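Local structure of prephenate dehydrogenase (Corynebacterium glutamicum ATCC 13032, 3KTD) at residues Ser166-Val171 / Leu315-Gly320; Asp152-Phe155 / Asp159-Ser162; Ala145-Thr150 / Val172-Ala177; Ala70-Ala75 / Thr90-Asn95. The protein probably catalyses the NAD(P)+-dependent oxidative decarboxylation of prephenate to 4-hydroxyphenylpyruvate, a step on the route to tyrosine. All coordinates share one frame; numbering follows the deposited sequence.

Interaction 1 of 4, residues Ser166-Val171 / Leu315-Gly320; sequences SIWKDV and LRLHPG
A chi1 of -180° swings the indole of Trp168 clear of its own backbone N and beside the carbonyl carbon, and the ring reaches Leu317 and Pro319; in Lys169, chi1 -75° and an extended chi2 bring CD alongside the proline, the bend at chi3 coming beyond the touching atom. Three apolar touches follow, and no hydrogen bond links the two segments. At the far corner of the six-membered ring, Trp168 CH2 meets the methyl CD1 of Leu317 at 3.9 Å; the two side chains cross at about a right angle. The neighbouring ring atom, Trp168 CZ3, lies 4.3 Å from Pro319 CG. Both partners come at the indole obliquely. Beside them the aliphatic part of Lys169 runs slantwise past the proline, CD being 4.1 Å from Pro319 CB, and the methylenes serve as the partly exposed margin of a patch whose inner part is Trp168 and Leu317. The rings of Trp164 and Trp324 also meet the indole, at inclined planes. Helix 162-177 thus has strands 120-125 and 146-149 of the large sheet against Trp168, and across the contact strand 314-317, which pairs with strand 337-340 and packs through Leu315 and Leu317 on helix 324-334.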
loop_
_atom_site.group_PDB
_atom_site.type_symbol
_atom_site.label_atom_id
_atom_site.label_comp_id
_atom_site.label_asym_id
_atom_site.label_seq_id
_atom_site.Cartn_x
_atom_site.Cartn_y
_atom_site.Cartn_z
ATOM N N SER A 166 -35.691 3.014 17.671
ATOM C CA SER A 166 -35.356 1.867 18.516
ATOM C C SER A 166 -34.462 0.836 17.814
ATOM O O SER A 166 -33.589 0.239 18.443
ATOM C CB SER A 166 -36.645 1.197 19.004
ATOM O OG SER A 166 -36.383 -0.054 19.593
ATOM N N ILE A 167 -34.705 0.605 16.525
ATOM C CA ILE A 167 -33.874 -0.310 15.734
ATOM C C ILE A 167 -32.484 0.301 15.558
ATOM O O ILE A 167 -31.461 -0.366 15.730
ATOM C CB ILE A 167 -34.472 -0.574 14.347
ATOM C CG1 ILE A 167 -35.766 -1.381 14.466
ATOM C CG2 ILE A 167 -33.483 -1.337 13.476
ATOM C CD1 ILE A 167 -36.573 -1.420 13.177
ATOM N N TRP A 168 -32.460 1.587 15.232
ATOM C CA TRP A 168 -31.205 2.301 15.049
ATOM C C TRP A 168 -30.327 2.198 16.291
ATOM O O TRP A 168 -29.132 1.926 16.178
ATOM C CB TRP A 168 -31.479 3.764 14.715
ATOM C CG TRP A 168 -30.257 4.565 14.506
ATOM C CD1 TRP A 168 -29.599 4.762 13.334
ATOM C CD2 TRP A 168 -29.548 5.308 15.496
ATOM N NE1 TRP A 168 -28.516 5.579 13.534
ATOM C CE2 TRP A 168 -28.463 5.927 14.855
ATOM C CE3 TRP A 168 -29.725 5.508 16.871
ATOM C CZ2 TRP A 168 -27.555 6.728 15.532
ATOM C CZ3 TRP A 168 -28.818 6.312 17.551
ATOM C CH2 TRP A 168 -27.748 6.911 16.877
ATOM N N LYS A 169 -30.918 2.405 17.467
ATOM C CA LYS A 169 -30.177 2.307 18.722
ATOM C C LYS A 169 -29.531 0.936 18.885
ATOM O O LYS A 169 -28.316 0.850 19.081
ATOM C CB LYS A 169 -31.064 2.640 19.921
ATOM C CG LYS A 169 -31.330 4.139 20.044
ATOM C CD LYS A 169 -32.009 4.556 21.364
ATOM C CE LYS A 169 -33.526 4.412 21.350
ATOM N NZ LYS A 169 -34.106 5.199 22.464
ATOM N N ASP A 170 -30.316 -0.130 18.769
ATOM C CA ASP A 170 -29.763 -1.481 18.895
ATOM C C ASP A 170 -28.586 -1.747 17.924
ATOM O O ASP A 170 -27.617 -2.401 18.290
ATOM C CB ASP A 170 -30.856 -2.542 18.720
ATOM C CG ASP A 170 -31.718 -2.730 19.975
ATOM O OD1 ASP A 170 -31.301 -2.360 21.097
ATOM O OD2 ASP A 170 -32.825 -3.282 19.840
ATOM N N VAL A 171 -28.656 -1.225 16.705
ATOM C CA VAL A 171 -27.579 -1.428 15.743
ATOM C C VAL A 171 -26.307 -0.757 16.243
ATOM O O VAL A 171 -25.213 -1.311 16.134
ATOM C CB VAL A 171 -27.941 -0.878 14.339
ATOM C CG1 VAL A 171 -26.700 -0.763 13.464
ATOM C CG2 VAL A 171 -29.000 -1.756 13.676
ATOM N N LEU A 315 -18.453 12.554 19.529
ATOM C CA LEU A 315 -19.680 13.230 19.938
ATOM C C LEU A 315 -20.581 12.261 20.680
ATOM O O LEU A 315 -20.725 11.104 20.280
ATOM C CB LEU A 315 -20.442 13.784 18.733
ATOM C CG LEU A 315 -20.152 15.230 18.337
ATOM C CD1 LEU A 315 -18.649 15.519 18.293
ATOM C CD2 LEU A 315 -20.824 15.538 16.999
ATOM N N ARG A 316 -21.193 12.753 21.754
ATOM C CA ARG A 316 -22.124 11.977 22.571
ATOM C C ARG A 316 -23.557 12.372 22.228
ATOM O O ARG A 316 -23.985 13.486 22.520
ATOM C CB ARG A 316 -21.834 12.200 24.066
ATOM C CG ARG A 316 -20.607 11.431 24.570
ATOM C CD ARG A 316 -19.932 12.073 25.784
ATOM N NE ARG A 316 -20.822 12.251 26.932
ATOM C CZ ARG A 316 -20.425 12.611 28.157
ATOM N NH1 ARG A 316 -19.136 12.818 28.424
ATOM N NH2 ARG A 316 -21.324 12.745 29.133
ATOM N N LEU A 317 -24.289 11.465 21.591
ATOM C CA LEU A 317 -25.682 11.724 21.244
ATOM C C LEU A 317 -26.571 11.361 22.414
ATOM O O LEU A 317 -26.223 10.508 23.219
ATOM C CB LEU A 317 -26.115 10.907 20.030
ATOM C CG LEU A 317 -25.202 10.955 18.808
ATOM C CD1 LEU A 317 -25.862 10.227 17.651
ATOM C CD2 LEU A 317 -24.868 12.384 18.429
ATOM N N HIS A 318 -27.725 12.012 22.494
ATOM C CA HIS A 318 -28.716 11.708 23.513
ATOM C C HIS A 318 -30.056 11.535 22.814
ATOM O O HIS A 318 -30.902 12.428 22.870
ATOM C CB HIS A 318 -28.798 12.834 24.551
ATOM C CG HIS A 318 -27.514 13.085 25.278
ATOM N ND1 HIS A 318 -26.565 13.981 24.827
ATOM C CD2 HIS A 318 -27.023 12.565 26.429
ATOM C CE1 HIS A 318 -25.546 14.000 25.668
ATOM N NE2 HIS A 318 -25.797 13.148 26.646
ATOM N N PRO A 319 -30.254 10.395 22.134
ATOM C CA PRO A 319 -31.537 10.138 21.485
ATOM C C PRO A 319 -32.695 10.512 22.401
ATOM O O PRO A 319 -32.643 10.225 23.592
ATOM C CB PRO A 319 -31.511 8.630 21.239
ATOM C CG PRO A 319 -30.085 8.301 21.103
ATOM C CD PRO A 319 -29.316 9.275 21.956
ATOM N N GLY A 320 -33.714 11.163 21.853
ATOM C CA GLY A 320 -34.849 11.634 22.646
ATOM C C GLY A 320 -34.800 13.142 22.814
ATOM O O GLY A 320 -35.773 13.827 22.503
#

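Interaction 2 of 4, residues Asp152-Phe155 / Asp159-Ser162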
loop_
_atom_site.group_PDB
_atom_site.type_symbol
_atom_site.label_atom_id
_atom_site.label_comp_id
_atom_site.label_asym_id
_atom_site.label_seq_id
_atom_site.Cartn_x
_atom_site.Cartn_y
_atom_site.Cartn_z
ATOM N N ASP A 152 -30.364 7.856 7.180
ATOM C CA ASP A 152 -31.010 8.654 6.129
ATOM C C ASP A 152 -32.486 8.927 6.423
ATOM O O ASP A 152 -32.991 10.009 6.113
ATOM C CB ASP A 152 -30.893 7.980 4.756
ATOM C CG ASP A 152 -29.458 7.712 4.353
ATOM O OD1 ASP A 152 -28.855 6.760 4.901
ATOM O OD2 ASP A 152 -28.948 8.436 3.471
ATOM N N GLN A 153 -33.164 7.946 7.026
ATOM C CA GLN A 153 -34.591 8.051 7.332
ATOM C C GLN A 153 -34.949 9.302 8.142
ATOM O O GLN A 153 -36.068 9.802 8.044
ATOM C CB GLN A 153 -35.100 6.803 8.063
ATOM C CG GLN A 153 -35.258 5.535 7.202
ATOM C CD GLN A 153 -33.980 4.721 7.085
ATOM O OE1 GLN A 153 -32.879 5.267 7.110
ATOM N NE2 GLN A 153 -34.127 3.408 6.949
ATOM N N LEU A 154 -34.007 9.802 8.936
ATOM C CA LEU A 154 -34.230 11.011 9.722
ATOM C C LEU A 154 -34.211 12.292 8.907
ATOM O O LEU A 154 -34.752 13.284 9.368
ATOM C CB LEU A 154 -33.187 11.136 10.838
ATOM C CG LEU A 154 -33.197 10.026 11.894
ATOM C CD1 LEU A 154 -32.044 10.230 12.852
ATOM C CD2 LEU A 154 -34.537 9.958 12.640
ATOM N N PHE A 155 -33.598 12.286 7.721
ATOM C CA PHE A 155 -33.452 13.522 6.912
ATOM C C PHE A 155 -33.943 13.483 5.464
ATOM O O PHE A 155 -33.839 14.482 4.767
ATOM C CB PHE A 155 -31.990 13.982 6.917
ATOM C CG PHE A 155 -31.523 14.442 8.255
ATOM C CD1 PHE A 155 -31.681 15.769 8.637
ATOM C CD2 PHE A 155 -30.960 13.543 9.154
ATOM C CE1 PHE A 155 -31.273 16.198 9.885
ATOM C CE2 PHE A 155 -30.540 13.964 10.406
ATOM C CZ PHE A 155 -30.699 15.297 10.771
ATOM N N ASP A 159 -40.968 8.770 6.320
ATOM C CA ASP A 159 -41.797 9.236 7.429
ATOM C C ASP A 159 -41.738 8.220 8.570
ATOM O O ASP A 159 -42.647 7.408 8.739
ATOM C CB ASP A 159 -43.238 9.422 6.917
ATOM C CG ASP A 159 -44.067 10.375 7.772
ATOM O OD1 ASP A 159 -43.525 10.986 8.723
ATOM O OD2 ASP A 159 -45.275 10.521 7.467
ATOM N N ILE A 160 -40.669 8.270 9.358
ATOM C CA ILE A 160 -40.451 7.263 10.405
ATOM C C ILE A 160 -40.930 7.709 11.779
ATOM O O ILE A 160 -41.136 8.892 12.015
ATOM C CB ILE A 160 -38.953 6.790 10.470
ATOM C CG1 ILE A 160 -37.996 7.918 10.880
ATOM C CG2 ILE A 160 -38.525 6.211 9.139
ATOM C CD1 ILE A 160 -38.038 8.260 12.358
ATOM N N ASN A 161 -41.105 6.737 12.672
ATOM C CA ASN A 161 -41.531 6.991 14.046
ATOM C C ASN A 161 -40.560 6.337 15.048
ATOM O O ASN A 161 -39.480 5.886 14.661
ATOM C CB ASN A 161 -42.975 6.509 14.247
ATOM C CG ASN A 161 -43.112 5.003 14.153
ATOM O OD1 ASN A 161 -42.128 4.284 13.955
ATOM N ND2 ASN A 161 -44.339 4.515 14.290
ATOM N N SER A 162 -40.953 6.267 16.320
ATOM C CA SER A 162 -40.063 5.794 17.390
ATOM C C SER A 162 -39.531 4.363 17.222
ATOM O O SER A 162 -38.423 4.058 17.676
ATOM C CB SER A 162 -40.753 5.917 18.756
ATOM O OG SER A 162 -41.704 4.882 18.939
#
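Ile160 carries most of this contact, its branched side chain directed at the short turn that holds Gln153 and Leu154. CG1 stands between the backbone N and the carbonyl carbon (chi1 65°), and the two arms of the isoleucine consequently reach different partners. The methyl CG2 packs on the root of Gln153, 3.6 Å from its CB and 3.9 Å from its CG, the two side chains crossing nearly at right angles. The other arm ends in CD1, which meets Leu154 CD2 at 3.9 Å. The side chain of Gln153 touches through CB and CG: a bend at chi2 (86°) carries the amide away from Ile160, and NE2 donates to the backbone O of Gln117. Leu154 leaves its backbone pointing away from Ile160, yet a branch methyl swings back to complete the apolar patch; its flanks also touch Trp164 and Leu328. The backbone of the turn is held by a hydrogen bond from Phe155 N to Asp152 O of 2.9 Å. The contact packs together two parts of the loop connecting strand 146-149 to helix 162-177, a beta-alpha link of the nucleotide-binding domain, with Asn161 as the N-cap of that helix.

Interaction 3 of 4, residues Ala145-Thr150 / Val172-Ala177; sequences AVWVVT and VQMALA
Ala175 is the small bump on helix 162-177 that rests on the flat face of the Trp147 indole. Its CB sits over one face of the ring, 3.7 Å from the centroid of the five-membered ring and 16° off the normal, a CH-pi contact. The methyl's nearest ring atoms are Trp147 CG and CD2, both at 3.6 Å, so that it is centred over the five-membered ring. The six-membered ring is met by the preceding residue of the helix: the selenomethionine Met174 extends along its first two torsions and then turns at chi3 (65°), which brings its terminal methyl CE obliquely to Trp147 CZ2 at 3.5 Å. Alanine and selenomethionine thereby share the one indole, the first over its five-membered ring, the second obliquely at CZ2 of the six-membered ring. About one helical turn before Ala175 comes Val172, whose CG2 meets CG1 of Val149 at 3.9 Å. Trp147 and Val149, two residues apart on the strand, both point toward the helix. Phe142 meets the indole as well, and Val182 of the next strand touches both Val149 and Ala175. Strand and helix run antiparallel (177°), their axes 9.5 Å apart, as expected when a helix packs back along its strand in a beta-alpha-beta unit, here 146-149, 162-177 and 181-184 of the Rossmann-type domain.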
loop_
_atom_site.group_PDB
_atom_site.type_symbol
_atom_site.label_atom_id
_atom_site.label_comp_id
_atom_site.label_asym_id
_atom_site.label_seq_id
_atom_site.Cartn_x
_atom_site.Cartn_y
_atom_site.Cartn_z
ATOM N N ALA A 145 -12.117 -0.765 15.223
ATOM C CA ALA A 145 -12.408 -0.648 13.794
ATOM C C ALA A 145 -13.598 0.274 13.647
ATOM O O ALA A 145 -14.433 0.351 14.552
ATOM C CB ALA A 145 -12.727 -1.998 13.197
ATOM N N VAL A 146 -13.682 0.975 12.521
ATOM C CA VAL A 146 -14.822 1.843 12.271
ATOM C C VAL A 146 -15.998 1.001 11.797
ATOM O O VAL A 146 -15.832 0.086 11.004
ATOM C CB VAL A 146 -14.543 2.901 11.188
ATOM C CG1 VAL A 146 -15.824 3.726 10.917
ATOM C CG2 VAL A 146 -13.372 3.794 11.570
ATOM N N TRP A 147 -17.185 1.314 12.302
ATOM C CA TRP A 147 -18.419 0.662 11.877
ATOM C C TRP A 147 -19.382 1.791 11.539
ATOM O O TRP A 147 -19.887 2.465 12.432
ATOM C CB TRP A 147 -18.971 -0.223 13.005
ATOM C CG TRP A 147 -20.101 -1.155 12.626
ATOM C CD1 TRP A 147 -21.265 -0.818 12.013
ATOM C CD2 TRP A 147 -20.192 -2.565 12.905
ATOM N NE1 TRP A 147 -22.057 -1.930 11.856
ATOM C CE2 TRP A 147 -21.427 -3.012 12.402
ATOM C CE3 TRP A 147 -19.343 -3.493 13.517
ATOM C CZ2 TRP A 147 -21.838 -4.345 12.483
ATOM C CZ3 TRP A 147 -19.758 -4.825 13.605
ATOM C CH2 TRP A 147 -20.987 -5.233 13.086
ATOM N N VAL A 148 -19.615 2.023 10.254
ATOM C CA VAL A 148 -20.559 3.049 9.850
ATOM C C VAL A 148 -21.998 2.577 10.116
ATOM O O VAL A 148 -22.340 1.426 9.847
ATOM C CB VAL A 148 -20.417 3.420 8.363
ATOM C CG1 VAL A 148 -21.507 4.426 7.948
ATOM C CG2 VAL A 148 -19.018 3.966 8.084
ATOM N N VAL A 149 -22.810 3.465 10.679
ATOM C CA VAL A 149 -24.241 3.221 10.848
ATOM C C VAL A 149 -24.987 4.383 10.205
ATOM O O VAL A 149 -24.732 5.538 10.529
ATOM C CB VAL A 149 -24.640 3.102 12.323
ATOM C CG1 VAL A 149 -26.154 3.062 12.455
ATOM C CG2 VAL A 149 -24.011 1.869 12.926
ATOM N N THR A 150 -25.908 4.075 9.301
ATOM C CA THR A 150 -26.641 5.105 8.579
ATOM C C THR A 150 -27.829 5.664 9.358
ATOM O O THR A 150 -28.222 5.132 10.396
ATOM C CB THR A 150 -27.134 4.578 7.238
ATOM O OG1 THR A 150 -27.993 3.450 7.465
ATOM C CG2 THR A 150 -25.947 4.174 6.367
ATOM N N VAL A 172 -26.457 0.434 16.810
ATOM C CA VAL A 172 -25.322 1.171 17.332
ATOM C C VAL A 172 -24.788 0.488 18.597
ATOM O O VAL A 172 -23.571 0.346 18.779
ATOM C CB VAL A 172 -25.708 2.618 17.622
ATOM C CG1 VAL A 172 -24.549 3.365 18.234
ATOM C CG2 VAL A 172 -26.145 3.289 16.346
ATOM N N GLN A 173 -25.700 0.053 19.461
ATOM C CA GLN A 173 -25.313 -0.667 20.665
ATOM C C GLN A 173 -24.584 -1.948 20.325
ATOM O O GLN A 173 -23.648 -2.324 21.021
ATOM C CB GLN A 173 -26.543 -0.976 21.535
ATOM C CG GLN A 173 -27.069 0.235 22.265
ATOM C CD GLN A 173 -26.007 0.863 23.122
ATOM O OE1 GLN A 173 -25.558 1.979 22.860
ATOM N NE2 GLN A 173 -25.547 0.122 24.117
HETATM N N MSE A 174 -25.025 -2.609 19.255
HETATM C CA MSE A 174 -24.398 -3.833 18.764
HETATM C C MSE A 174 -22.957 -3.547 18.305
HETATM O O MSE A 174 -22.007 -4.189 18.774
HETATM C CB MSE A 174 -25.220 -4.428 17.611
HETATM C CG MSE A 174 -24.799 -5.826 17.192
HETATM SE SE MSE A 174 -25.581 -6.432 15.514
HETATM C CE MSE A 174 -24.761 -5.166 14.290
ATOM N N ALA A 175 -22.798 -2.585 17.399
ATOM C CA ALA A 175 -21.474 -2.203 16.900
ATOM C C ALA A 175 -20.543 -1.801 18.043
ATOM O O ALA A 175 -19.346 -2.118 18.021
ATOM C CB ALA A 175 -21.590 -1.066 15.898
ATOM N N LEU A 176 -21.088 -1.103 19.042
ATOM C CA LEU A 176 -20.283 -0.685 20.192
ATOM C C LEU A 176 -19.974 -1.884 21.109
ATOM O O LEU A 176 -18.882 -1.965 21.673
ATOM C CB LEU A 176 -20.969 0.437 20.978
ATOM C CG LEU A 176 -21.166 1.804 20.305
ATOM C CD1 LEU A 176 -22.082 2.664 21.195
ATOM C CD2 LEU A 176 -19.853 2.522 20.021
ATOM N N ALA A 177 -20.923 -2.818 21.230
ATOM C CA ALA A 177 -20.739 -4.032 22.040
ATOM C C ALA A 177 -19.525 -4.888 21.621
ATOM O O ALA A 177 -18.993 -5.644 22.451
ATOM C CB ALA A 177 -22.006 -4.881 22.018
#

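Interaction 4 of 4, residues Ala70-Ala75 / Thr90-Asn95; sequences ALIVLA and THAPNN
Ala70, just ahead of strand 71-74, meets Asn95 through its backbone: Asn95 ND2 donates to Ala70 O at 3.3 Å and an N-H...O angle of 169°. The amide reaches that carbonyl in its plane and on a lone pair, the C=O...N angle being 127°, and the oxygen lies close to the plane of the asparagine amide. Asn95 holds CG beside its own backbone N (chi1 -65°), which aims the amide back at the start of the strand. The same ND2 also makes a weak bond to Ala65 O. Leu71 directs its side chain to the other side, against Ile167 and Val171 of helix 162-177. Ile72 turns back toward the 90-95 segment and supplies the apolar half of the contact: its extended CG1 branch ends in CD1, which rests 4.0 Å from Asn95 CB and 4.1 Å from Ala92 CB. Both partners belong to the type I turn from Ala92 to Asn95 that follows helix 78-91, a turn closed by Asn95 N bonding Ala92 O at 3.3 Å. Chemically, a buried amide is tied to main-chain oxygens on the strand's approach and on helix 58-67, while a methyl packs against the turn. The bond's direction would fix the rotation of the amide and hold the turn leading into strand 97-99 against the start of strand 71-74.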
loop_
_atom_site.group_PDB
_atom_site.type_symbol
_atom_site.label_atom_id
_atom_site.label_comp_id
_atom_site.label_asym_id
_atom_site.label_seq_id
_atom_site.Cartn_x
_atom_site.Cartn_y
_atom_site.Cartn_z
ATOM N N ALA A 70 -36.095 -10.174 16.735
ATOM C CA ALA A 70 -34.642 -10.062 16.689
ATOM C C ALA A 70 -34.195 -9.024 15.684
ATOM O O ALA A 70 -34.861 -8.793 14.669
ATOM C CB ALA A 70 -34.007 -11.403 16.338
ATOM N N LEU A 71 -33.059 -8.398 15.974
ATOM C CA LEU A 71 -32.420 -7.523 15.008
ATOM C C LEU A 71 -31.732 -8.466 14.034
ATOM O O LEU A 71 -30.937 -9.295 14.453
ATOM C CB LEU A 71 -31.411 -6.615 15.691
ATOM C CG LEU A 71 -30.560 -5.743 14.771
ATOM C CD1 LEU A 71 -31.398 -4.760 13.992
ATOM C CD2 LEU A 71 -29.506 -5.028 15.610
ATOM N N ILE A 72 -32.066 -8.365 12.750
ATOM C CA ILE A 72 -31.520 -9.267 11.738
ATOM C C ILE A 72 -30.335 -8.624 11.016
ATOM O O ILE A 72 -30.472 -7.551 10.431
ATOM C CB ILE A 72 -32.581 -9.642 10.686
ATOM C CG1 ILE A 72 -33.792 -10.301 11.348
ATOM C CG2 ILE A 72 -31.993 -10.573 9.640
ATOM C CD1 ILE A 72 -34.854 -10.771 10.364
ATOM N N VAL A 73 -29.175 -9.273 11.050
ATOM C CA VAL A 73 -28.002 -8.757 10.353
ATOM C C VAL A 73 -27.822 -9.527 9.050
ATOM O O VAL A 73 -27.626 -10.743 9.065
ATOM C CB VAL A 73 -26.725 -8.899 11.206
ATOM C CG1 VAL A 73 -25.502 -8.476 10.404
ATOM C CG2 VAL A 73 -26.833 -8.086 12.486
ATOM N N LEU A 74 -27.909 -8.835 7.919
ATOM C CA LEU A 74 -27.682 -9.493 6.640
ATOM C C LEU A 74 -26.189 -9.399 6.355
ATOM O O LEU A 74 -25.712 -8.413 5.798
ATOM C CB LEU A 74 -28.522 -8.869 5.522
ATOM C CG LEU A 74 -30.018 -8.701 5.816
ATOM C CD1 LEU A 74 -30.763 -8.351 4.529
ATOM C CD2 LEU A 74 -30.615 -9.939 6.448
ATOM N N ALA A 75 -25.468 -10.439 6.777
ATOM C CA ALA A 75 -24.010 -10.535 6.656
ATOM C C ALA A 75 -23.634 -11.344 5.419
ATOM O O ALA A 75 -22.984 -12.390 5.505
ATOM C CB ALA A 75 -23.427 -11.177 7.916
ATOM N N THR A 90 -40.821 -11.448 3.435
ATOM C CA THR A 90 -41.803 -12.513 3.358
ATOM C C THR A 90 -41.950 -13.339 4.631
ATOM O O THR A 90 -43.001 -13.920 4.853
ATOM C CB THR A 90 -41.419 -13.462 2.209
ATOM O OG1 THR A 90 -41.871 -12.901 0.964
ATOM C CG2 THR A 90 -42.008 -14.842 2.412
ATOM N N HIS A 91 -40.916 -13.392 5.465
ATOM C CA HIS A 91 -40.935 -14.231 6.675
ATOM C C HIS A 91 -40.808 -13.506 8.037
ATOM O O HIS A 91 -41.129 -14.088 9.075
ATOM C CB HIS A 91 -39.824 -15.274 6.568
ATOM C CG HIS A 91 -39.995 -16.233 5.430
ATOM N ND1 HIS A 91 -39.517 -15.977 4.161
ATOM C CD2 HIS A 91 -40.566 -17.459 5.380
ATOM C CE1 HIS A 91 -39.797 -17.002 3.377
ATOM N NE2 HIS A 91 -40.432 -17.915 4.091
ATOM N N ALA A 92 -40.308 -12.270 8.035
ATOM C CA ALA A 92 -40.182 -11.455 9.248
ATOM C C ALA A 92 -40.404 -9.998 8.855
ATOM O O ALA A 92 -39.504 -9.162 8.978
ATOM C CB ALA A 92 -38.813 -11.642 9.873
ATOM N N PRO A 93 -41.618 -9.688 8.389
ATOM C CA PRO A 93 -41.897 -8.384 7.800
ATOM C C PRO A 93 -41.894 -7.225 8.789
ATOM O O PRO A 93 -41.787 -6.073 8.365
ATOM C CB PRO A 93 -43.300 -8.555 7.192
ATOM C CG PRO A 93 -43.762 -9.938 7.555
ATOM C CD PRO A 93 -42.855 -10.447 8.620
ATOM N N ASN A 94 -42.016 -7.518 10.081
ATOM C CA ASN A 94 -42.028 -6.469 11.096
ATOM C C ASN A 94 -40.689 -6.325 11.826
ATOM O O ASN A 94 -40.482 -5.352 12.539
ATOM C CB ASN A 94 -43.182 -6.694 12.100
ATOM C CG ASN A 94 -43.453 -5.462 12.971
ATOM O OD1 ASN A 94 -43.412 -4.323 12.494
ATOM N ND2 ASN A 94 -43.720 -5.687 14.253
ATOM N N ASN A 95 -39.781 -7.275 11.643
ATOM C CA ASN A 95 -38.472 -7.199 12.294
ATOM C C ASN A 95 -37.601 -6.071 11.765
ATOM O O ASN A 95 -37.662 -5.737 10.585
ATOM C CB ASN A 95 -37.698 -8.504 12.118
ATOM C CG ASN A 95 -38.357 -9.650 12.797
ATOM O OD1 ASN A 95 -39.484 -10.007 12.465
ATOM N ND2 ASN A 95 -37.677 -10.235 13.770
#

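In the fold
From the N terminus, interaction 4 comes first, closing the return from strand 71-74 through helix 78-91 to the turn before strand 97-99. Interaction 3 next joins strand 146-149 to the later half of helix 162-177, and interaction 2 lies wholly within that span, shaping the link between strand and helix. Interaction 1 starts from the same helix and closes over 140 residues, bringing strand 314-317, near the C-terminal end, back to the nucleotide-binding domain; in chain order its segments alternate with those of interaction 3. Helix 162-177 is common ground: Val171 and Met174 pack on Leu71, and Trp168 lies against Val149, so interactions 1, 3 and 4 touch.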